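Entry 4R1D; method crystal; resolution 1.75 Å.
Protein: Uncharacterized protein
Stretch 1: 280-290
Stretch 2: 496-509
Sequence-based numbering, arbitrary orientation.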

# COMPACT_ATOMS: atom_id res chain seq x y z
N GLY A 280 15.00 1.68 11.18
CA GLY A 280 14.16 1.88 12.35
C GLY A 280 12.98 0.92 12.33
O GLY A 280 12.32 0.76 11.31
N VAL A 281 12.74 0.28 13.47
CA VAL A 281 11.63 -0.66 13.65
C VAL A 281 11.33 -1.60 12.49
O VAL A 281 10.16 -1.79 12.13
CB VAL A 281 10.32 0.05 14.12
CG1 VAL A 281 10.57 0.82 15.41
CG2 VAL A 281 9.73 0.97 13.01
N GLN A 282 12.36 -2.22 11.94
CA GLN A 282 12.18 -3.15 10.83
C GLN A 282 11.59 -4.45 11.35
O GLN A 282 12.12 -5.02 12.29
CB GLN A 282 13.50 -3.46 10.13
CG GLN A 282 13.28 -4.33 8.89
CD GLN A 282 14.56 -4.74 8.18
OE1 GLN A 282 15.59 -4.03 8.21
NE2 GLN A 282 14.51 -5.89 7.52
N PRO A 283 10.51 -4.93 10.73
CA PRO A 283 10.05 -6.29 11.01
C PRO A 283 10.86 -7.25 10.12
O PRO A 283 10.36 -7.74 9.09
CB PRO A 283 8.59 -6.24 10.58
CG PRO A 283 8.57 -5.25 9.44
CD PRO A 283 9.64 -4.21 9.78
N ALA A 284 12.10 -7.49 10.53
CA ALA A 284 13.11 -8.13 9.69
C ALA A 284 12.68 -9.51 9.27
O ALA A 284 12.98 -9.96 8.16
CB ALA A 284 14.46 -8.19 10.44
N THR A 285 11.96 -10.19 10.17
CA THR A 285 11.48 -11.53 9.88
C THR A 285 9.95 -11.56 9.89
O THR A 285 9.34 -12.62 9.93
CB THR A 285 12.03 -12.55 10.89
OG1 THR A 285 11.71 -12.13 12.23
CG2 THR A 285 13.55 -12.68 10.73
N GLY A 286 9.32 -10.38 9.87
CA GLY A 286 7.87 -10.34 9.80
C GLY A 286 7.20 -10.03 11.12
O GLY A 286 7.86 -9.57 12.05
N SER A 287 5.89 -10.26 11.20
CA SER A 287 5.11 -9.89 12.38
C SER A 287 3.83 -10.71 12.50
O SER A 287 3.00 -10.72 11.59
CB SER A 287 4.71 -8.41 12.32
OG SER A 287 3.89 -8.07 13.42
N SER A 288 3.66 -11.37 13.64
CA SER A 288 2.43 -12.11 13.91
C SER A 288 1.17 -11.22 13.90
O SER A 288 0.04 -11.72 13.85
CB SER A 288 2.55 -12.86 15.25
OG SER A 288 2.94 -11.96 16.28
N THR A 289 1.34 -9.90 13.98
CA THR A 289 0.15 -9.05 13.94
C THR A 289 -0.67 -9.26 12.68
O THR A 289 -1.88 -9.07 12.70
CB THR A 289 0.46 -7.54 14.11
OG1 THR A 289 1.22 -7.07 12.98
CG2 THR A 289 1.22 -7.27 15.41
N ILE A 290 -0.04 -9.65 11.57
CA ILE A 290 -0.79 -9.82 10.32
C ILE A 290 -1.87 -10.88 10.48
O ILE A 290 -2.95 -10.78 9.89
CB ILE A 290 0.12 -10.15 9.10
CG1 ILE A 290 -0.68 -10.05 7.79
CG2 ILE A 290 0.73 -11.54 9.23
CD1 ILE A 290 0.12 -10.45 6.56
N GLY A 496 7.15 -5.73 22.18
CA GLY A 496 7.54 -5.16 20.90
C GLY A 496 7.23 -3.68 20.86
O GLY A 496 7.43 -2.97 21.85
N ASP A 497 6.74 -3.21 19.71
CA ASP A 497 6.39 -1.80 19.57
C ASP A 497 4.94 -1.62 19.14
O ASP A 497 4.58 -0.57 18.64
CB ASP A 497 7.35 -1.11 18.59
CG ASP A 497 7.16 -1.57 17.15
OD1 ASP A 497 6.19 -2.32 16.91
OD2 ASP A 497 7.95 -1.18 16.27
N GLU A 498 4.13 -2.66 19.36
CA GLU A 498 2.70 -2.71 19.02
C GLU A 498 2.48 -3.42 17.69
O GLU A 498 1.51 -4.15 17.52
CB GLU A 498 2.03 -1.33 18.98
CG GLU A 498 2.21 -0.52 20.24
CD GLU A 498 0.92 -0.26 20.98
OE1 GLU A 498 -0.11 -0.01 20.31
OE2 GLU A 498 0.96 -0.31 22.23
N THR A 499 3.40 -3.22 16.75
CA THR A 499 3.27 -3.82 15.43
C THR A 499 4.34 -4.88 15.15
O THR A 499 4.04 -5.89 14.51
CB THR A 499 3.30 -2.76 14.32
OG1 THR A 499 2.06 -2.07 14.32
CG2 THR A 499 3.51 -3.42 12.96
N VAL A 500 5.56 -4.64 15.62
CA VAL A 500 6.67 -5.58 15.43
C VAL A 500 7.06 -6.21 16.77
O VAL A 500 7.57 -5.53 17.65
CB VAL A 500 7.89 -4.85 14.82
CG1 VAL A 500 9.11 -5.78 14.68
CG2 VAL A 500 7.52 -4.24 13.46
N PRO A 501 6.80 -7.52 16.93
CA PRO A 501 7.23 -8.17 18.18
C PRO A 501 8.74 -8.12 18.28
O PRO A 501 9.43 -8.13 17.27
CB PRO A 501 6.79 -9.62 17.99
CG PRO A 501 5.59 -9.50 17.08
CD PRO A 501 5.95 -8.39 16.11
N THR A 502 9.26 -8.07 19.50
CA THR A 502 10.70 -8.07 19.70
C THR A 502 11.37 -9.25 18.95
O THR A 502 12.48 -9.12 18.45
CB THR A 502 11.02 -8.08 21.21
OG1 THR A 502 10.32 -7.00 21.84
CG2 THR A 502 12.51 -7.90 21.45
N ASP A 503 10.68 -10.39 18.88
CA ASP A 503 11.15 -11.54 18.10
C ASP A 503 11.79 -11.09 16.79
O ASP A 503 12.87 -11.53 16.42
CB ASP A 503 9.98 -12.47 17.73
CG ASP A 503 9.44 -13.25 18.91
OD1 ASP A 503 10.26 -13.69 19.74
OD2 ASP A 503 8.20 -13.42 19.00
N SER A 504 11.07 -10.23 16.08
CA SER A 504 11.43 -9.78 14.74
C SER A 504 12.32 -8.53 14.81
O SER A 504 13.29 -8.40 14.06
CB SER A 504 10.14 -9.50 13.95
OG SER A 504 10.38 -8.95 12.65
N GLY A 505 12.00 -7.62 15.72
CA GLY A 505 12.82 -6.43 15.87
C GLY A 505 14.29 -6.71 16.18
O GLY A 505 15.17 -5.97 15.74
N GLN A 506 14.56 -7.77 16.93
CA GLN A 506 15.93 -8.08 17.31
C GLN A 506 16.64 -9.01 16.31
O GLN A 506 17.79 -9.38 16.53
CB GLN A 506 15.98 -8.67 18.73
CG GLN A 506 15.50 -10.11 18.78
CD GLN A 506 15.52 -10.69 20.19
OE1 GLN A 506 15.91 -10.03 21.14
NE2 GLN A 506 15.09 -11.94 20.31
N ALA A 507 15.97 -9.39 15.22
CA ALA A 507 16.60 -10.30 14.26
C ALA A 507 17.90 -9.74 13.66
O ALA A 507 18.88 -10.48 13.50
CB ALA A 507 15.62 -10.73 13.16
N PRO A 508 17.91 -8.44 13.31
CA PRO A 508 19.16 -7.88 12.78
C PRO A 508 20.32 -8.01 13.77
O PRO A 508 21.43 -8.34 13.36
CB PRO A 508 18.79 -6.42 12.52
CG PRO A 508 17.30 -6.47 12.19
CD PRO A 508 16.78 -7.51 13.18
N ALA A 509 20.07 -7.76 15.05
CA ALA A 509 21.13 -7.92 16.05
C ALA A 509 21.61 -9.37 16.05
O ALA A 509 22.81 -9.64 16.05
CB ALA A 509 20.64 -7.51 17.43
O HOH W 1 14.70 -4.48 13.40
O HOH W 2 12.85 -13.37 14.32

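Val 281 begins the contact. Its CG1 lies 3.4 Å from Asp 497 OD2, while Asp 497 OD1 is turned back to accept from Thr 499 N and Val 500 N at 2.9 and 2.7 Å, which braces the loop of stretch 2. Gln 282 joins through its backbone: water 1 donates to Gln 282 O at 2.9 Å and to Gly 505 O at 2.8 Å. Pro 283 CB packs on Val 500 CG2 at 3.7 Å and opens a type I turn that ends at Gly 286. Ala 284 points toward stretch 2, where its small CB meets Pro 508 CD at 3.7 Å and Ala 507 CB at 3.9 Å.

Ser 504 reaches into the turn with chi1 in t. Its OG accepts from Thr 285 N at 3.2 Å and donates to Gly 286 O at 2.7 Å, so one hydroxyl serves two backbone groups. Thr 285 also uses its side chain: water 2 links Thr 285 OG1, at 2.7 Å, to Asp 503 O, at 2.8 Å. The backbone angles of Gly 286 call for glycine.

Ser 287 OG donates to Thr 499 O in a very short bond of 2.4 Å. The same OG accepts from Thr 289 N at 3.2 Å, a capping bond. Thr 289 closes the contact, with CG2 3.3 Å from Thr 499 O.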